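Local atomic coordinates of CurM Sulfotransferase (PDB entry 4GBM), a protein that probably transfers a sulfo group from the cofactor PAPS to an intermediate of the curacin polyketide biosynthetic pathway. Residues Leu38-Arg42 / Val196-Asn201; Tyr159-His165 / Gln216-Glu222. The protein carries 2 engineered substitutions. All blocks are in the same frame, centred on the assembly; numbering follows the deposited sequence.

Contact 1: residues Leu38-Arg42 / Val196-Asn201; sequences LSSPR and VWAKSN. With A3P (adenosine-3'-5'-diphosphate), chain G.
Segment 38-42 leaves strand 35-39 in extended conformation, stays extended through Ser40 (phi/psi -69/155) and Pro41 (-51/153), and then turns at Arg42, whose angles (67/27) are left-handed. Segment 196-201 is regular helix from the middle of helix 189-208, with Ser200 N to Val196 O at 3.0 Å. The backbones come closest at Ser40 and Ser200, whose CA atoms are 5.3 Å apart. Ser40 points its CA-CB bond at the helix: its CA is 3.9 Å from Ser200 CB, its CB 3.8 Å from Asn201 ND2, and its OG 3.6 Å from Trp197 CD1. In the t rotamer Ser40 OG donates to Pro41 O (3.1 Å), while Ser200 OG, in m, turns back to Val196 O (2.8 Å). Pro41 CD rests on Val196 CG1 at 3.7 Å. Water 1 bridges the segments, accepting from Ser40 N (2.9 Å) and donating to Asn201 OD1 (2.8 Å), which is also hydrogen-bonded to the Tyr161 hydroxyl. Beyond the helix contact, Arg42 NH1 donates to O1P of the A3P 3'-phosphate (2.9 Å). The strand-to-loop passage, with Ser45 and Thr46 also hydrogen-bonded to A3P, is consistent with the P-loop-like 5'-phosphosulfate-binding loop of sulfotransferases. Direct hydrogen bonds between the segments are absent, so van der Waals packing and one bridging water seat the loop on the helix, while the Arg42 guanidinium is directed at the nucleotide.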
loop_
_atom_site.group_PDB
_atom_site.type_symbol
_atom_site.label_atom_id
_atom_site.label_comp_id
_atom_site.label_asym_id
_atom_site.label_seq_id
_atom_site.Cartn_x
_atom_site.Cartn_y
_atom_site.Cartn_z
ATOM N N LEU A 38 5.344 1.490 -0.770
ATOM C CA LEU A 38 5.243 1.408 -2.230
ATOM C C LEU A 38 5.408 -0.023 -2.703
ATOM O O LEU A 38 6.345 -0.720 -2.298
ATOM C CB LEU A 38 6.318 2.267 -2.894
ATOM C CG LEU A 38 6.381 3.745 -2.504
ATOM C CD1 LEU A 38 7.480 4.419 -3.292
ATOM C CD2 LEU A 38 5.040 4.451 -2.709
ATOM N N SER A 39 4.516 -0.456 -3.585
ATOM C CA SER A 39 4.606 -1.817 -4.107
ATOM C C SER A 39 3.755 -2.010 -5.331
ATOM O O SER A 39 2.878 -1.201 -5.630
ATOM C CB SER A 39 4.133 -2.830 -3.049
ATOM O OG SER A 39 2.732 -2.720 -2.855
ATOM N N SER A 40 4.030 -3.097 -6.038
ATOM C CA SER A 40 3.125 -3.622 -7.054
ATOM C C SER A 40 1.889 -4.184 -6.349
ATOM O O SER A 40 1.969 -4.575 -5.180
ATOM C CB SER A 40 3.836 -4.732 -7.840
ATOM O OG SER A 40 2.933 -5.536 -8.585
ATOM N N PRO A 41 0.739 -4.244 -7.048
ATOM C CA PRO A 41 -0.396 -5.003 -6.517
ATOM C C PRO A 41 -0.001 -6.432 -6.114
ATOM O O PRO A 41 0.950 -6.993 -6.669
ATOM C CB PRO A 41 -1.340 -5.064 -7.727
ATOM C CG PRO A 41 -1.117 -3.753 -8.387
ATOM C CD PRO A 41 0.380 -3.560 -8.308
ATOM N N ARG A 42 -0.734 -6.999 -5.159
ATOM C CA ARG A 42 -0.631 -8.420 -4.753
ATOM C C ARG A 42 0.697 -8.792 -4.084
ATOM O O ARG A 42 1.122 -9.952 -4.130
ATOM C CB ARG A 42 -0.926 -9.389 -5.940
ATOM C CG ARG A 42 -2.069 -8.969 -6.867
ATOM C CD ARG A 42 -3.335 -8.646 -6.088
ATOM N NE ARG A 42 -3.835 -9.778 -5.301
ATOM C CZ ARG A 42 -4.910 -9.704 -4.523
ATOM N NH1 ARG A 42 -5.328 -10.772 -3.853
ATOM N NH2 ARG A 42 -5.571 -8.553 -4.420
ATOM N N VAL A 196 1.865 -4.792 -15.246
ATOM C CA VAL A 196 1.597 -4.092 -13.986
ATOM C C VAL A 196 2.760 -4.274 -12.998
ATOM O O VAL A 196 3.240 -3.303 -12.408
ATOM C CB VAL A 196 0.243 -4.513 -13.360
ATOM C CG1 VAL A 196 0.105 -3.956 -11.957
ATOM C CG2 VAL A 196 -0.904 -4.016 -14.224
ATOM N N TRP A 197 3.245 -5.506 -12.858
ATOM C CA TRP A 197 4.381 -5.775 -11.975
ATOM C C TRP A 197 5.644 -5.053 -12.459
ATOM O O TRP A 197 6.350 -4.429 -11.665
ATOM C CB TRP A 197 4.629 -7.285 -11.849
ATOM C CG TRP A 197 5.724 -7.621 -10.872
ATOM C CD1 TRP A 197 5.581 -7.840 -9.527
ATOM C CD2 TRP A 197 7.125 -7.773 -11.155
ATOM N NE1 TRP A 197 6.803 -8.112 -8.958
ATOM C CE2 TRP A 197 7.768 -8.077 -9.933
ATOM C CE3 TRP A 197 7.899 -7.679 -12.325
ATOM C CZ2 TRP A 197 9.149 -8.288 -9.843
ATOM C CZ3 TRP A 197 9.270 -7.890 -12.237
ATOM C CH2 TRP A 197 9.881 -8.194 -11.003
ATOM N N ALA A 198 5.909 -5.123 -13.766
ATOM C CA ALA A 198 7.115 -4.524 -14.345
ATOM C C ALA A 198 7.099 -2.999 -14.251
ATOM O O ALA A 198 8.091 -2.394 -13.829
ATOM C CB ALA A 198 7.291 -4.970 -15.802
ATOM N N LYS A 199 5.972 -2.389 -14.628
ATOM C CA LYS A 199 5.858 -0.927 -14.618
ATOM C C LYS A 199 5.905 -0.363 -13.198
ATOM O O LYS A 199 6.621 0.617 -12.944
ATOM C CB LYS A 199 4.596 -0.460 -15.359
ATOM C CG LYS A 199 4.342 1.038 -15.281
ATOM C CD LYS A 199 3.276 1.494 -16.264
ATOM C CE LYS A 199 2.805 2.914 -15.955
ATOM N NZ LYS A 199 3.913 3.920 -15.844
ATOM N N SER A 200 5.159 -0.975 -12.279
ATOM C CA SER A 200 5.140 -0.539 -10.882
ATOM C C SER A 200 6.543 -0.584 -10.296
ATOM O O SER A 200 7.010 0.380 -9.693
ATOM C CB SER A 200 4.202 -1.415 -10.050
ATOM O OG SER A 200 2.874 -1.332 -10.525
ATOM N N ASN A 201 7.219 -1.714 -10.486
ATOM C CA ASN A 201 8.559 -1.863 -9.935
ATOM C C ASN A 201 9.579 -0.950 -10.585
ATOM O O ASN A 201 10.375 -0.330 -9.887
ATOM C CB ASN A 201 8.992 -3.324 -9.926
ATOM C CG ASN A 201 8.380 -4.073 -8.779
ATOM O OD1 ASN A 201 8.725 -3.822 -7.621
ATOM N ND2 ASN A 201 7.438 -4.969 -9.075
HETATM P P1 A3P G . -3.582 -13.744 -2.836
HETATM O O1P A3P G . -4.236 -13.452 -4.163
HETATM O O2P A3P G . -4.564 -13.886 -1.701
HETATM O O3P A3P G . -2.546 -14.830 -2.916
HETATM P P2 A3P G . -1.906 -6.863 -1.469
HETATM O O4P A3P G . -0.674 -6.086 -1.811
HETATM O O5P A3P G . -2.989 -6.854 -2.509
HETATM O O6P A3P G . -2.408 -6.583 -0.078
HETATM O "O5'" A3P G . -1.419 -8.406 -1.460
HETATM C "C5'" A3P G . -2.399 -9.447 -1.390
HETATM C "C4'" A3P G . -1.644 -10.730 -1.144
HETATM O "O4'" A3P G . -1.132 -10.714 0.194
HETATM C "C3'" A3P G . -2.540 -11.952 -1.180
HETATM O "O3'" A3P G . -2.751 -12.378 -2.535
HETATM C "C2'" A3P G . -1.737 -12.932 -0.333
HETATM O "O2'" A3P G . -0.805 -13.660 -1.137
HETATM C "C1'" A3P G . -0.957 -12.053 0.639
HETATM N N9 A3P G . -1.512 -12.183 2.011
HETATM C C8 A3P G . -2.681 -11.701 2.480
HETATM N N7 A3P G . -2.870 -12.045 3.782
HETATM C C5 A3P G . -1.792 -12.769 4.150
HETATM C C6 A3P G . -1.325 -13.448 5.382
HETATM N N6 A3P G . -2.077 -13.402 6.509
HETATM N N1 A3P G . -0.130 -14.094 5.329
HETATM C C2 A3P G . 0.632 -14.129 4.212
HETATM N N3 A3P G . 0.267 -13.525 3.062
HETATM C C4 A3P G . -0.902 -12.849 2.990
HETATM O O HOH W 1 6.692 -4.197 -5.698
#

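Contact 2: residues Tyr159-His165 / Gln216-Glu222; sequences YIYLVRH and QHQIRYE. With A3P (adenosine-3'-5'-diphosphate), chain G.
Edge strand 216-220 and its neighbour 158-163 in the parallel sulfotransferase sheet end at the A3P pocket, with Arg164 and Tyr221, the residues just after the two strands, reaching the nucleoside. Strands 159-163 and 216-220 run at 24° to each other, their axes 4.6 Å apart at closest, in the register Tyr159-Gln216 through Val163-Arg220. The parallel hydrogen bonds are His217 N to Tyr159 O (3.0 Å), Tyr161 N to His217 O (2.9 Å), Ile219 N to Tyr161 O (2.8 Å), Val163 N to Ile219 O (2.9 Å) and Tyr221 N to Val163 O (2.7 Å). On one face Ile160 CG2 meets Ile219 CD1 (3.6 Å), and Leu162 CD1 meets Ile219 CG2 (3.9 Å). On the other, Val163 CG2 lies 4.0 Å from Arg220 CG.

Past the strands, Arg164 is extended (all chi near 180°) and crosses the Tyr221 ring: CD lies over its face, a CH-pi contact 4.0 Å from the centroid, and CZ makes an off-centre cation-pi contact, also at 4.0 Å. Arg164 NH1 reaches A3P O2' (3.0 Å), and Tyr221 OH donates to adenine N3 (2.7 Å), so the pair contacts both ribose and base. Glu222 OE2 accepts from His165 N (2.9 Å) and from water 2 (2.8 Å), which in turn accepts from Arg164 NE (3.0 Å); Glu222 OE1 is held by Tyr308.

Helix 189-208 covers the face of Tyr161 and Val163, helix 228-239 that of Ile160 and Ile219, and strand 35-39 flanks strand 158-163 on its inner side.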
loop_
_atom_site.group_PDB
_atom_site.type_symbol
_atom_site.label_atom_id
_atom_site.label_comp_id
_atom_site.label_asym_id
_atom_site.label_seq_id
_atom_site.Cartn_x
_atom_site.Cartn_y
_atom_site.Cartn_z
ATOM N N TYR A 159 10.324 5.801 2.822
ATOM C CA TYR A 159 9.691 4.904 1.865
ATOM C C TYR A 159 10.056 3.464 2.124
ATOM O O TYR A 159 11.236 3.105 2.152
ATOM C CB TYR A 159 10.110 5.295 0.451
ATOM C CG TYR A 159 9.576 6.640 0.074
ATOM C CD1 TYR A 159 8.331 6.762 -0.533
ATOM C CD2 TYR A 159 10.303 7.802 0.337
ATOM C CE1 TYR A 159 7.820 8.002 -0.873
ATOM C CE2 TYR A 159 9.800 9.051 0.003
ATOM C CZ TYR A 159 8.562 9.141 -0.610
ATOM O OH TYR A 159 8.060 10.365 -0.947
ATOM N N ILE A 160 9.027 2.648 2.336
ATOM C CA ILE A 160 9.193 1.205 2.421
ATOM C C ILE A 160 8.855 0.627 1.054
ATOM O O ILE A 160 7.716 0.748 0.594
ATOM C CB ILE A 160 8.252 0.599 3.477
ATOM C CG1 ILE A 160 8.494 1.223 4.853
ATOM C CG2 ILE A 160 8.410 -0.930 3.530
ATOM C CD1 ILE A 160 7.368 0.910 5.852
ATOM N N TYR A 161 9.842 -0.004 0.413
ATOM C CA TYR A 161 9.660 -0.598 -0.904
ATOM C C TYR A 161 9.452 -2.087 -0.718
ATOM O O TYR A 161 10.392 -2.820 -0.396
ATOM C CB TYR A 161 10.883 -0.295 -1.784
ATOM C CG TYR A 161 10.891 -0.910 -3.174
ATOM C CD1 TYR A 161 9.706 -1.274 -3.832
ATOM C CD2 TYR A 161 12.097 -1.092 -3.846
ATOM C CE1 TYR A 161 9.743 -1.828 -5.115
ATOM C CE2 TYR A 161 12.146 -1.639 -5.124
ATOM C CZ TYR A 161 10.967 -1.997 -5.754
ATOM O OH TYR A 161 11.034 -2.550 -7.001
ATOM N N LEU A 162 8.199 -2.508 -0.878
ATOM C CA LEU A 162 7.803 -3.906 -0.713
ATOM C C LEU A 162 7.771 -4.587 -2.077
ATOM O O LEU A 162 7.095 -4.116 -2.992
ATOM C CB LEU A 162 6.433 -3.976 -0.030
ATOM C CG LEU A 162 5.791 -5.354 0.143
ATOM C CD1 LEU A 162 6.619 -6.279 1.045
ATOM C CD2 LEU A 162 4.384 -5.182 0.690
ATOM N N VAL A 163 8.526 -5.678 -2.200
ATOM C CA VAL A 163 8.629 -6.434 -3.451
ATOM C C VAL A 163 8.208 -7.889 -3.255
ATOM O O VAL A 163 8.380 -8.451 -2.173
ATOM C CB VAL A 163 10.061 -6.377 -4.071
ATOM C CG1 VAL A 163 10.443 -4.960 -4.444
ATOM C CG2 VAL A 163 11.111 -6.972 -3.142
ATOM N N ARG A 164 7.635 -8.479 -4.302
ATOM C CA ARG A 164 7.290 -9.899 -4.306
ATOM C C ARG A 164 7.683 -10.499 -5.653
ATOM O O ARG A 164 7.708 -9.797 -6.660
ATOM C CB ARG A 164 5.795 -10.094 -4.019
ATOM C CG ARG A 164 5.408 -11.560 -3.840
ATOM C CD ARG A 164 3.962 -11.701 -3.456
ATOM N NE ARG A 164 3.653 -13.096 -3.153
ATOM C CZ ARG A 164 2.429 -13.543 -2.903
ATOM N NH1 ARG A 164 1.397 -12.711 -2.970
ATOM N NH2 ARG A 164 2.234 -14.822 -2.603
ATOM N N HIS A 165 7.997 -11.794 -5.662
ATOM C CA HIS A 165 8.401 -12.480 -6.876
ATOM C C HIS A 165 7.362 -12.260 -7.978
ATOM O O HIS A 165 6.158 -12.367 -7.725
ATOM C CB HIS A 165 8.545 -13.976 -6.600
ATOM C CG HIS A 165 9.291 -14.717 -7.665
ATOM N ND1 HIS A 165 8.740 -15.020 -8.896
ATOM C CD2 HIS A 165 10.543 -15.230 -7.676
ATOM C CE1 HIS A 165 9.631 -15.671 -9.623
ATOM N NE2 HIS A 165 10.731 -15.815 -8.905
ATOM N N GLN A 216 14.986 5.239 2.466
ATOM C CA GLN A 216 14.353 4.098 1.808
ATOM C C GLN A 216 14.812 2.769 2.383
ATOM O O GLN A 216 15.954 2.625 2.838
ATOM C CB GLN A 216 14.597 4.135 0.299
ATOM C CG GLN A 216 16.068 4.240 -0.083
ATOM C CD GLN A 216 16.247 4.450 -1.560
ATOM O OE1 GLN A 216 16.054 3.533 -2.361
ATOM N NE2 GLN A 216 16.612 5.667 -1.936
ATOM N N HIS A 217 13.902 1.797 2.362
ATOM C CA HIS A 217 14.160 0.490 2.947
ATOM C C HIS A 217 13.373 -0.553 2.179
ATOM O O HIS A 217 12.161 -0.422 2.033
ATOM C CB HIS A 217 13.690 0.517 4.406
ATOM C CG HIS A 217 13.986 -0.728 5.178
ATOM N ND1 HIS A 217 15.217 -0.979 5.745
ATOM C CD2 HIS A 217 13.195 -1.775 5.513
ATOM C CE1 HIS A 217 15.176 -2.137 6.382
ATOM N NE2 HIS A 217 13.962 -2.643 6.251
ATOM N N GLN A 218 14.052 -1.586 1.695
ATOM C CA GLN A 218 13.376 -2.624 0.927
ATOM C C GLN A 218 12.953 -3.779 1.817
ATOM O O GLN A 218 13.708 -4.218 2.689
ATOM C CB GLN A 218 14.284 -3.146 -0.191
ATOM C CG GLN A 218 13.559 -4.034 -1.205
ATOM C CD GLN A 218 14.504 -4.655 -2.217
ATOM O OE1 GLN A 218 14.799 -5.851 -2.155
ATOM N NE2 GLN A 218 14.989 -3.846 -3.147
ATOM N N ILE A 219 11.733 -4.266 1.593
ATOM C CA ILE A 219 11.243 -5.486 2.228
ATOM C C ILE A 219 10.804 -6.461 1.145
ATOM O O ILE A 219 10.050 -6.098 0.251
ATOM C CB ILE A 219 10.061 -5.204 3.171
ATOM C CG1 ILE A 219 10.539 -4.365 4.366
ATOM C CG2 ILE A 219 9.431 -6.528 3.677
ATOM C CD1 ILE A 219 9.436 -3.949 5.302
ATOM N N ARG A 220 11.291 -7.694 1.229
ATOM C CA ARG A 220 10.838 -8.750 0.332
ATOM C C ARG A 220 9.694 -9.475 1.010
ATOM O O ARG A 220 9.823 -9.914 2.159
ATOM C CB ARG A 220 11.982 -9.711 0.021
ATOM C CG ARG A 220 13.241 -8.959 -0.410
ATOM C CD ARG A 220 14.438 -9.876 -0.571
ATOM N NE ARG A 220 14.384 -10.643 -1.811
ATOM C CZ ARG A 220 14.639 -10.144 -3.017
ATOM N NH1 ARG A 220 14.572 -10.940 -4.073
ATOM N NH2 ARG A 220 14.955 -8.854 -3.181
ATOM N N TYR A 221 8.576 -9.593 0.296
ATOM C CA TYR A 221 7.409 -10.311 0.808
ATOM C C TYR A 221 7.790 -11.682 1.357
ATOM O O TYR A 221 7.283 -12.120 2.404
ATOM C CB TYR A 221 6.353 -10.475 -0.295
ATOM C CG TYR A 221 5.247 -11.418 0.105
ATOM C CD1 TYR A 221 4.189 -10.981 0.900
ATOM C CD2 TYR A 221 5.275 -12.756 -0.281
ATOM C CE1 TYR A 221 3.175 -11.850 1.291
ATOM C CE2 TYR A 221 4.265 -13.641 0.100
ATOM C CZ TYR A 221 3.222 -13.182 0.883
ATOM O OH TYR A 221 2.236 -14.063 1.249
ATOM N N GLU A 222 8.671 -12.371 0.637
ATOM C CA GLU A 222 9.038 -13.731 1.011
ATOM C C GLU A 222 9.717 -13.757 2.381
ATOM O O GLU A 222 9.436 -14.646 3.186
ATOM C CB GLU A 222 9.909 -14.383 -0.072
ATOM C CG GLU A 222 9.193 -14.584 -1.431
ATOM C CD GLU A 222 9.051 -13.313 -2.268
ATOM O OE1 GLU A 222 9.730 -12.295 -1.999
ATOM O OE2 GLU A 222 8.244 -13.353 -3.214
HETATM P P1 A3P G . -3.582 -13.744 -2.836
HETATM O O1P A3P G . -4.236 -13.452 -4.163
HETATM O O2P A3P G . -4.564 -13.886 -1.701
HETATM O O3P A3P G . -2.546 -14.830 -2.916
HETATM P P2 A3P G . -1.906 -6.863 -1.469
HETATM O O4P A3P G . -0.674 -6.086 -1.811
HETATM O O5P A3P G . -2.989 -6.854 -2.509
HETATM O O6P A3P G . -2.408 -6.583 -0.078
HETATM O "O5'" A3P G . -1.419 -8.406 -1.460
HETATM C "C5'" A3P G . -2.399 -9.447 -1.390
HETATM C "C4'" A3P G . -1.644 -10.730 -1.144
HETATM O "O4'" A3P G . -1.132 -10.714 0.194
HETATM C "C3'" A3P G . -2.540 -11.952 -1.180
HETATM O "O3'" A3P G . -2.751 -12.378 -2.535
HETATM C "C2'" A3P G . -1.737 -12.932 -0.333
HETATM O "O2'" A3P G . -0.805 -13.660 -1.137
HETATM C "C1'" A3P G . -0.957 -12.053 0.639
HETATM N N9 A3P G . -1.512 -12.183 2.011
HETATM C C8 A3P G . -2.681 -11.701 2.480
HETATM N N7 A3P G . -2.870 -12.045 3.782
HETATM C C5 A3P G . -1.792 -12.769 4.150
HETATM C C6 A3P G . -1.325 -13.448 5.382
HETATM N N6 A3P G . -2.077 -13.402 6.509
HETATM N N1 A3P G . -0.130 -14.094 5.329
HETATM C C2 A3P G . 0.632 -14.129 4.212
HETATM N N3 A3P G . 0.267 -13.525 3.062
HETATM C C4 A3P G . -0.902 -12.849 2.990
HETATM O O HOH W 2 6.009 -14.972 -3.310
#

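In the fold
From the N terminus, strand 35-39 leads into the loop of contact 1, which waits some 150 residues for helix 189-208. In between the chain lays down strand 158-163, the first half of contact 2; after the helix it returns to the sheet as strand 216-220 and closes that contact in a beta-alpha-beta crossover. The two closures therefore cross, their segments alternating along the sequence. They meet directly where Leu38 N lies 2.8 Å from Ile160 O, across neighbouring strands, and where Asn201 OD1 lies 2.7 Å from Tyr161 OH, between helix and sheet. Together they bring phosphate-binding and nucleoside-binding residues to one end of the sheet, around A3P.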